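PDB 7A1I: BILBO1_N domain-containing protein from Trypanosoma brucei equiperdum, which probably helps build the collar around the trypanosome flagellar pocket and bind partner proteins there, this chain being its ubiquitin-like N-terminal domain. Local coordinates for residues 15-27 / 96-110. Numbering follows the deposited sequence.
Sequences DGEKVNLRFLFDA and IPAAIPEPYEGEPLL. With EDO (1,2-ethanediol), chain G.
Residues 96-110 run along strand 17-25 and pair with it in parallel near 104-105: Arg22 N gives a hydrogen bond of 2.8 Å to Tyr104 O while Tyr104 N and Gly106 N bond to Asn20 O and Arg22 O. Gly106 suits its place because the Phe23 ring fills the space a side chain would need: CE2 of Phe23 lies 3.8 Å from CA of Gly106. Leu110 meets that same CE2 with both methyls, and CD1 of Leu109 fits against the fork of Leu21, crossing it at about a right angle. Tyr104 lays its ring edge toward Leu21 and Val19.

On the face of Arg22 and Glu105, the arginine chain, bent at chi2 (-89°) and chi3, lies alongside the glutamate; NH2 of Arg22 is 2.8 Å from OE2 of Glu105 in a salt bridge, the guanidinium and carboxylate planes 48° apart. CD1 of Leu24 lies over one guanidinium face, displaced toward its rim.

Pro101 and Pro103, which have no N-H to give, pack their rings against the strand: CG of Pro101 lies 3.3 Å from Lys18 O, and CB of Pro103 rests on Arg22. Between them Asn20 sends ND2 to Pro101 O (2.9 Å), while Ile100 CG2 packs on its amide. The chain of Lys18 passes over the small Ala98, and NZ reaches Ile96 O at 2.8 Å; Asp13 and Asp95 also pair with this ammonium.

The segment thus adds a short parallel edge strand, 104-105, to the mixed sheet of this ubiquitin-like domain: strand 17-25 lies between it and antiparallel strand 6-14, helix 32-50 covers Val19 and Leu21, and a chain of another protein makes backbone hydrogen bonds with Ala98 and Ile100.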
ATOM      1  N   ASP A  15      11.315  -6.698  -4.436  1.00 58.16           N
ATOM      2  CA  ASP A  15      12.351  -7.717  -4.592  1.00 62.62           C
ATOM      3  C   ASP A  15      12.343  -8.718  -3.441  1.00 62.07           C
ATOM      4  O   ASP A  15      13.391  -9.141  -2.944  1.00 62.14           O
ATOM      5  CB  ASP A  15      13.719  -7.064  -4.747  1.00 53.50           C
ATOM      6  CG  ASP A  15      13.975  -6.600  -6.169  1.00 55.22           C
ATOM      7  OD1 ASP A  15      13.064  -6.762  -7.013  1.00 54.77           O
ATOM      8  OD2 ASP A  15      15.072  -6.072  -6.446  1.00 57.41           O
ATOM      9  N   GLY A  16      11.140  -9.117  -3.030  1.00 54.05           N
ATOM     10  CA  GLY A  16      10.950 -10.112  -1.998  1.00 51.99           C
ATOM     11  C   GLY A  16      10.677  -9.558  -0.615  1.00 51.44           C
ATOM     12  O   GLY A  16      10.121 -10.278   0.220  1.00 54.79           O
ATOM     13  N   GLU A  17      11.041  -8.306  -0.352  1.00 47.31           N
ATOM     14  CA  GLU A  17      10.829  -7.673   0.945  1.00 45.79           C
ATOM     15  C   GLU A  17       9.580  -6.796   0.918  1.00 42.72           C
ATOM     16  O   GLU A  17       9.240  -6.209  -0.106  1.00 42.19           O
ATOM     17  CB  GLU A  17      12.045  -6.832   1.339  1.00 50.66           C
ATOM     18  CG  GLU A  17      13.334  -7.637   1.501  1.00 58.90           C
ATOM     19  CD  GLU A  17      14.528  -6.748   1.810  1.00 62.40           C
ATOM     20  OE1 GLU A  17      14.401  -5.866   2.687  1.00 56.10           O
ATOM     21  OE2 GLU A  17      15.583  -6.919   1.159  1.00 69.00           O
ATOM     22  N   LYS A  18       8.874  -6.712   2.036  1.00 41.80           N
ATOM     23  CA  LYS A  18       7.680  -5.865   2.077  1.00 42.18           C
ATOM     24  C   LYS A  18       8.054  -4.441   2.482  1.00 38.31           C
ATOM     25  O   LYS A  18       8.836  -4.245   3.419  1.00 40.08           O
ATOM     26  CB  LYS A  18       6.617  -6.429   3.020  1.00 40.30           C
ATOM     27  CG  LYS A  18       6.324  -7.906   2.793  1.00 43.60           C
ATOM     28  CD  LYS A  18       5.873  -8.188   1.368  1.00 40.81           C
ATOM     29  CE  LYS A  18       5.824  -9.696   1.113  1.00 46.34           C
ATOM     30  NZ  LYS A  18       5.324 -10.048  -0.251  1.00 48.77           N
ATOM     31  N   VAL A  19       7.534  -3.456   1.747  1.00 37.71           N
ATOM     32  CA  VAL A  19       7.766  -2.040   2.026  1.00 38.59           C
ATOM     33  C   VAL A  19       6.420  -1.400   2.355  1.00 34.30           C
ATOM     34  O   VAL A  19       5.444  -1.590   1.619  1.00 36.64           O
ATOM     35  CB  VAL A  19       8.407  -1.304   0.837  1.00 40.11           C
ATOM     36  CG1 VAL A  19       8.589   0.184   1.171  1.00 42.15           C
ATOM     37  CG2 VAL A  19       9.723  -1.921   0.481  1.00 54.52           C
ATOM     38  N   ASN A  20       6.375  -0.642   3.450  1.00 37.91           N
ATOM     39  CA  ASN A  20       5.152  -0.052   3.975  1.00 34.66           C
ATOM     40  C   ASN A  20       5.337   1.459   4.085  1.00 36.13           C
ATOM     41  O   ASN A  20       6.358   1.917   4.602  1.00 36.39           O
ATOM     42  CB  ASN A  20       4.830  -0.667   5.346  1.00 36.33           C
ATOM     43  CG  ASN A  20       3.387  -0.472   5.758  1.00 34.85           C
ATOM     44  OD1 ASN A  20       2.546  -0.138   4.948  1.00 35.02           O
ATOM     45  ND2 ASN A  20       3.103  -0.686   7.034  1.00 36.71           N
ATOM     46  N   LEU A  21       4.358   2.221   3.571  1.00 37.77           N
ATOM     47  CA  LEU A  21       4.329   3.682   3.587  1.00 36.64           C
ATOM     48  C   LEU A  21       3.072   4.199   4.283  1.00 37.76           C
ATOM     49  O   LEU A  21       1.980   3.652   4.105  1.00 35.34           O
ATOM     50  CB  LEU A  21       4.336   4.261   2.163  1.00 35.44           C
ATOM     51  CG  LEU A  21       5.461   3.818   1.233  1.00 35.93           C
ATOM     52  CD1 LEU A  21       5.290   4.449  -0.142  1.00 35.71           C
ATOM     53  CD2 LEU A  21       6.805   4.182   1.832  1.00 39.37           C
ATOM     54  N   ARG A  22       3.208   5.285   5.039  1.00 39.38           N
ATOM     55  CA  ARG A  22       2.072   5.916   5.702  1.00 39.44           C
ATOM     56  C   ARG A  22       1.746   7.229   5.009  1.00 39.75           C
ATOM     57  O   ARG A  22       2.647   8.041   4.762  1.00 40.50           O
ATOM     58  CB  ARG A  22       2.365   6.158   7.185  1.00 44.76           C
ATOM     59  CG  ARG A  22       1.119   6.348   8.032  1.00 47.03           C
ATOM     60  CD  ARG A  22       0.675   7.788   8.098  1.00 58.49           C
ATOM     61  NE  ARG A  22       1.689   8.637   8.710  1.00 71.09           N
ATOM     62  CZ  ARG A  22       1.755   8.878  10.013  1.00 78.57           C
ATOM     63  NH1 ARG A  22       0.862   8.334  10.831  1.00 73.09           N
ATOM     64  NH2 ARG A  22       2.705   9.667  10.495  1.00 67.05           N
ATOM     65  N   PHE A  23       0.456   7.452   4.738  1.00 44.90           N
ATOM     66  CA  PHE A  23      -0.051   8.699   4.185  1.00 46.38           C
ATOM     67  C   PHE A  23      -1.058   9.308   5.151  1.00 46.69           C
ATOM     68  O   PHE A  23      -1.906   8.600   5.708  1.00 46.67           O
ATOM     69  CB  PHE A  23      -0.718   8.477   2.819  1.00 44.34           C
ATOM     70  CG  PHE A  23       0.236   8.017   1.758  1.00 41.09           C
ATOM     71  CD1 PHE A  23       0.293   6.679   1.388  1.00 42.23           C
ATOM     72  CD2 PHE A  23       1.083   8.922   1.133  1.00 43.82           C
ATOM     73  CE1 PHE A  23       1.190   6.252   0.416  1.00 39.29           C
ATOM     74  CE2 PHE A  23       1.989   8.504   0.168  1.00 44.36           C
ATOM     75  CZ  PHE A  23       2.044   7.176  -0.197  1.00 40.96           C
ATOM     76  N   LEU A  24      -0.944  10.617   5.363  1.00 49.70           N
ATOM     77  CA  LEU A  24      -1.822  11.371   6.252  1.00 53.39           C
ATOM     78  C   LEU A  24      -2.736  12.259   5.419  1.00 50.78           C
ATOM     79  O   LEU A  24      -2.259  13.048   4.599  1.00 50.39           O
ATOM     80  CB  LEU A  24      -1.012  12.227   7.229  1.00 54.27           C
ATOM     81  CG  LEU A  24      -0.300  11.466   8.339  1.00 69.69           C
ATOM     82  CD1 LEU A  24       1.056  12.097   8.616  1.00 96.66           C
ATOM     83  CD2 LEU A  24      -1.154  11.442   9.594  1.00 65.97           C
ATOM     84  N   PHE A  25      -4.042  12.140   5.635  1.00 62.16           N
ATOM     85  CA  PHE A  25      -5.026  12.940   4.919  1.00 67.16           C
ATOM     86  C   PHE A  25      -5.840  13.765   5.904  1.00 75.82           C
ATOM     87  O   PHE A  25      -5.805  13.543   7.118  1.00 62.24           O
ATOM     88  CB  PHE A  25      -5.962  12.057   4.085  1.00 56.96           C
ATOM     89  CG  PHE A  25      -5.253  11.216   3.079  1.00 50.70           C
ATOM     90  CD1 PHE A  25      -5.095  11.659   1.772  1.00 51.57           C
ATOM     91  CD2 PHE A  25      -4.717   9.978   3.446  1.00 51.51           C
ATOM     92  CE1 PHE A  25      -4.422  10.879   0.843  1.00 50.74           C
ATOM     93  CE2 PHE A  25      -4.050   9.190   2.524  1.00 50.54           C
ATOM     94  CZ  PHE A  25      -3.897   9.634   1.224  1.00 50.32           C
ATOM     95  N   ASP A  26      -6.588  14.720   5.351  1.00 72.38           N
ATOM     96  CA  ASP A  26      -7.511  15.526   6.143  1.00 88.63           C
ATOM     97  C   ASP A  26      -8.574  14.637   6.792  1.00 88.53           C
ATOM     98  O   ASP A  26      -8.767  13.475   6.420  1.00 91.11           O
ATOM     99  CB  ASP A  26      -8.190  16.591   5.280  1.00 87.81           C
ATOM    100  CG  ASP A  26      -7.200  17.434   4.488  1.00 94.90           C
ATOM    101  OD1 ASP A  26      -7.021  17.169   3.279  1.00 95.22           O
ATOM    102  OD2 ASP A  26      -6.601  18.363   5.070  1.00 99.93           O
ATOM    103  N   ALA A  27      -9.283  15.208   7.770  1.00 96.47           N
ATOM    104  CA  ALA A  27     -10.302  14.456   8.497  1.00 96.58           C
ATOM    105  C   ALA A  27     -11.330  13.815   7.570  1.00 92.21           C
ATOM    106  O   ALA A  27     -11.955  12.817   7.952  1.00 89.63           O
ATOM    107  CB  ALA A  27     -11.005  15.362   9.510  1.00107.39           C
ATOM    108  N   ILE A  96       5.276 -13.510  -2.230  1.00 44.85           N
ATOM    109  CA  ILE A  96       5.277 -14.514  -1.176  1.00 48.39           C
ATOM    110  C   ILE A  96       4.905 -13.818   0.127  1.00 47.84           C
ATOM    111  O   ILE A  96       5.409 -12.725   0.408  1.00 48.79           O
ATOM    112  CB  ILE A  96       6.634 -15.229  -1.094  1.00 55.07           C
ATOM    113  CG1 ILE A  96       6.889 -15.993  -2.393  1.00 53.26           C
ATOM    114  CG2 ILE A  96       6.690 -16.222   0.089  1.00 55.30           C
ATOM    115  CD1 ILE A  96       8.254 -16.638  -2.458  1.00 57.46           C
ATOM    116  N   PRO A  97       4.029 -14.403   0.940  1.00 47.77           N
ATOM    117  CA  PRO A  97       3.641 -13.756   2.199  1.00 50.03           C
ATOM    118  C   PRO A  97       4.828 -13.563   3.134  1.00 48.55           C
ATOM    119  O   PRO A  97       5.656 -14.456   3.319  1.00 48.35           O
ATOM    120  CB  PRO A  97       2.611 -14.728   2.789  1.00 54.13           C
ATOM    121  CG  PRO A  97       2.051 -15.436   1.590  1.00 60.74           C
ATOM    122  CD  PRO A  97       3.215 -15.599   0.658  1.00 59.56           C
ATOM    123  N   ALA A  98       4.898 -12.373   3.723  1.00 51.41           N
ATOM    124  CA  ALA A  98       5.909 -12.044   4.722  1.00 49.93           C
ATOM    125  C   ALA A  98       5.357 -10.930   5.600  1.00 50.45           C
ATOM    126  O   ALA A  98       4.331 -10.322   5.292  1.00 51.02           O
ATOM    127  CB  ALA A  98       7.227 -11.612   4.069  1.00 46.55           C
ATOM    128  N   ALA A  99       6.059 -10.670   6.700  1.00 47.68           N
ATOM    129  CA  ALA A  99       5.614  -9.659   7.647  1.00 46.84           C
ATOM    130  C   ALA A  99       5.658  -8.274   7.011  1.00 42.82           C
ATOM    131  O   ALA A  99       6.619  -7.918   6.323  1.00 41.20           O
ATOM    132  CB  ALA A  99       6.487  -9.693   8.903  1.00 49.83           C
ATOM    133  N   ILE A 100       4.606  -7.492   7.226  1.00 41.15           N
ATOM    134  CA  ILE A 100       4.570  -6.106   6.779  1.00 38.49           C
ATOM    135  C   ILE A 100       5.216  -5.252   7.864  1.00 39.45           C
ATOM    136  O   ILE A 100       4.779  -5.311   9.023  1.00 43.50           O
ATOM    137  CB  ILE A 100       3.142  -5.641   6.477  1.00 37.36           C
ATOM    138  CG1 ILE A 100       2.567  -6.455   5.308  1.00 39.57           C
ATOM    139  CG2 ILE A 100       3.162  -4.186   6.125  1.00 38.35           C
ATOM    140  CD1 ILE A 100       1.057  -6.246   5.094  1.00 41.81           C
ATOM    141  N   PRO A 101       6.239  -4.474   7.549  1.00 38.67           N
ATOM    142  CA  PRO A 101       6.952  -3.724   8.587  1.00 44.30           C
ATOM    143  C   PRO A 101       6.244  -2.428   8.966  1.00 45.82           C
ATOM    144  O   PRO A 101       5.247  -2.021   8.374  1.00 44.22           O
ATOM    145  CB  PRO A 101       8.298  -3.426   7.935  1.00 43.14           C
ATOM    146  CG  PRO A 101       8.018  -3.404   6.490  1.00 42.17           C
ATOM    147  CD  PRO A 101       6.898  -4.371   6.237  1.00 40.26           C
ATOM    148  N   GLU A 102       6.803  -1.784   9.989  1.00 46.59           N
ATOM    149  CA  GLU A 102       6.417  -0.424  10.324  1.00 49.50           C
ATOM    150  C   GLU A 102       6.583   0.451   9.084  1.00 42.66           C
ATOM    151  O   GLU A 102       7.477   0.218   8.263  1.00 42.44           O
ATOM    152  CB  GLU A 102       7.309   0.130  11.432  1.00 58.12           C
ATOM    153  CG  GLU A 102       7.472  -0.741  12.661  1.00 64.76           C
ATOM    154  CD  GLU A 102       6.250  -0.782  13.541  1.00 74.64           C
ATOM    155  OE1 GLU A 102       6.131  -1.744  14.333  1.00 72.60           O
ATOM    156  OE2 GLU A 102       5.426   0.152  13.462  1.00 74.10           O
ATOM    157  N   PRO A 103       5.736   1.454   8.912  1.00 39.15           N
ATOM    158  CA  PRO A 103       5.805   2.267   7.698  1.00 39.87           C
ATOM    159  C   PRO A 103       6.852   3.372   7.789  1.00 42.90           C
ATOM    160  O   PRO A 103       7.093   3.954   8.848  1.00 45.32           O
ATOM    161  CB  PRO A 103       4.400   2.871   7.612  1.00 38.78           C
ATOM    162  CG  PRO A 103       3.979   2.999   9.064  1.00 45.19           C
ATOM    163  CD  PRO A 103       4.552   1.776   9.734  1.00 43.74           C
ATOM    164  N   TYR A 104       7.449   3.677   6.640  1.00 42.20           N
ATOM    165  CA  TYR A 104       8.074   4.977   6.453  1.00 42.22           C
ATOM    166  C   TYR A 104       6.988   6.021   6.191  1.00 44.97           C
ATOM    167  O   TYR A 104       5.850   5.693   5.849  1.00 44.67           O
ATOM    168  CB  TYR A 104       9.007   4.975   5.249  1.00 43.43           C
ATOM    169  CG  TYR A 104      10.113   3.949   5.253  1.00 46.95           C
ATOM    170  CD1 TYR A 104      11.081   3.932   6.253  1.00 53.68           C
ATOM    171  CD2 TYR A 104      10.183   2.987   4.255  1.00 48.03           C
ATOM    172  CE1 TYR A 104      12.099   3.000   6.245  1.00 53.19           C
ATOM    173  CE2 TYR A 104      11.192   2.051   4.242  1.00 46.48           C
ATOM    174  CZ  TYR A 104      12.150   2.065   5.238  1.00 50.24           C
ATOM    175  OH  TYR A 104      13.156   1.124   5.235  1.00 52.43           O
ATOM    176  N   GLU A 105       7.363   7.293   6.295  1.00 42.99           N
ATOM    177  CA  GLU A 105       6.501   8.365   5.825  1.00 45.84           C
ATOM    178  C   GLU A 105       6.467   8.375   4.300  1.00 42.52           C
ATOM    179  O   GLU A 105       7.509   8.412   3.648  1.00 42.98           O
ATOM    180  CB  GLU A 105       6.997   9.706   6.356  1.00 47.95           C
ATOM    181  CG  GLU A 105       6.935   9.820   7.869  1.00 55.58           C
ATOM    182  CD  GLU A 105       5.524   9.816   8.418  1.00 67.90           C
ATOM    183  OE1 GLU A 105       4.569  10.116   7.660  1.00 67.37           O
ATOM    184  OE2 GLU A 105       5.368   9.478   9.614  1.00 77.96           O
ATOM    185  N   GLY A 106       5.259   8.371   3.721  1.00 44.86           N
ATOM    186  CA  GLY A 106       5.156   8.317   2.270  1.00 45.46           C
ATOM    187  C   GLY A 106       5.287   9.657   1.573  1.00 46.48           C
ATOM    188  O   GLY A 106       5.680   9.696   0.403  1.00 44.16           O
ATOM    189  N   GLU A 107       5.003  10.753   2.277  1.00 45.70           N
ATOM    190  CA  GLU A 107       4.980  12.066   1.635  1.00 49.65           C
ATOM    191  C   GLU A 107       6.302  12.492   1.005  1.00 50.18           C
ATOM    192  O   GLU A 107       6.256  13.103  -0.077  1.00 51.19           O
ATOM    193  CB  GLU A 107       4.507  13.125   2.639  1.00 58.71           C
ATOM    194  CG  GLU A 107       3.826  14.343   2.003  1.00 79.15           C
ATOM    195  CD  GLU A 107       4.806  15.337   1.390  1.00 80.62           C
ATOM    196  OE1 GLU A 107       4.436  16.028   0.407  1.00 65.13           O
ATOM    197  OE2 GLU A 107       5.950  15.431   1.897  1.00 61.96           O
ATOM    198  N   PRO A 108       7.486  12.233   1.592  1.00 49.97           N
ATOM    199  CA  PRO A 108       8.721  12.656   0.908  1.00 52.01           C
ATOM    200  C   PRO A 108       8.880  12.017  -0.455  1.00 50.52           C
ATOM    201  O   PRO A 108       9.551  12.585  -1.325  1.00 52.73           O
ATOM    202  CB  PRO A 108       9.829  12.233   1.883  1.00 52.69           C
ATOM    203  CG  PRO A 108       9.159  12.246   3.219  1.00 52.54           C
ATOM    204  CD  PRO A 108       7.757  11.777   2.969  1.00 49.78           C
ATOM    205  N   LEU A 109       8.265  10.847  -0.664  1.00 47.91           N
ATOM    206  CA  LEU A 109       8.280  10.136  -1.933  1.00 46.67           C
ATOM    207  C   LEU A 109       7.278  10.690  -2.949  1.00 47.55           C
ATOM    208  O   LEU A 109       7.219  10.183  -4.073  1.00 46.72           O
ATOM    209  CB  LEU A 109       7.972   8.657  -1.685  1.00 43.47           C
ATOM    210  CG  LEU A 109       9.050   7.879  -0.953  1.00 43.18           C
ATOM    211  CD1 LEU A 109       8.575   6.480  -0.564  1.00 41.70           C
ATOM    212  CD2 LEU A 109      10.323   7.834  -1.790  1.00 45.18           C
ATOM    213  N   LEU A 110       6.451  11.664  -2.578  1.00 53.66           N
ATOM    214  CA  LEU A 110       5.477  12.232  -3.514  1.00 51.99           C
ATOM    215  C   LEU A 110       6.132  13.372  -4.283  1.00 56.60           C
ATOM    216  O   LEU A 110       6.178  14.513  -3.821  1.00 65.19           O
ATOM    217  CB  LEU A 110       4.229  12.693  -2.785  1.00 50.58           C
ATOM    218  CG  LEU A 110       3.455  11.560  -2.125  1.00 50.35           C
ATOM    219  CD1 LEU A 110       2.240  12.164  -1.429  1.00 48.98           C
ATOM    220  CD2 LEU A 110       3.052  10.483  -3.132  1.00 48.90           C
TER
HETATM  221  C1  EDO G 203      10.019   2.389   9.666  1.00 58.92           C
HETATM  222  O1  EDO G 203      10.634   3.646   9.968  1.00 58.92           O
HETATM  223  C2  EDO G 203      11.103   1.345   9.451  1.00 58.92           C
HETATM  224  O2  EDO G 203      10.509   0.132   8.968  1.00 58.92           O
HETATM  225  O   HOH W   1       8.301 -12.611   0.706  1.00 44.98           O
HETATM  226  O   HOH W   2       9.153  -8.207   4.511  1.00 38.50           O
HETATM  227  O   HOH W   3       8.450   0.061   5.624  1.00 33.67           O
HETATM  228  O   HOH W   4       3.420  10.977   5.047  1.00 48.12           O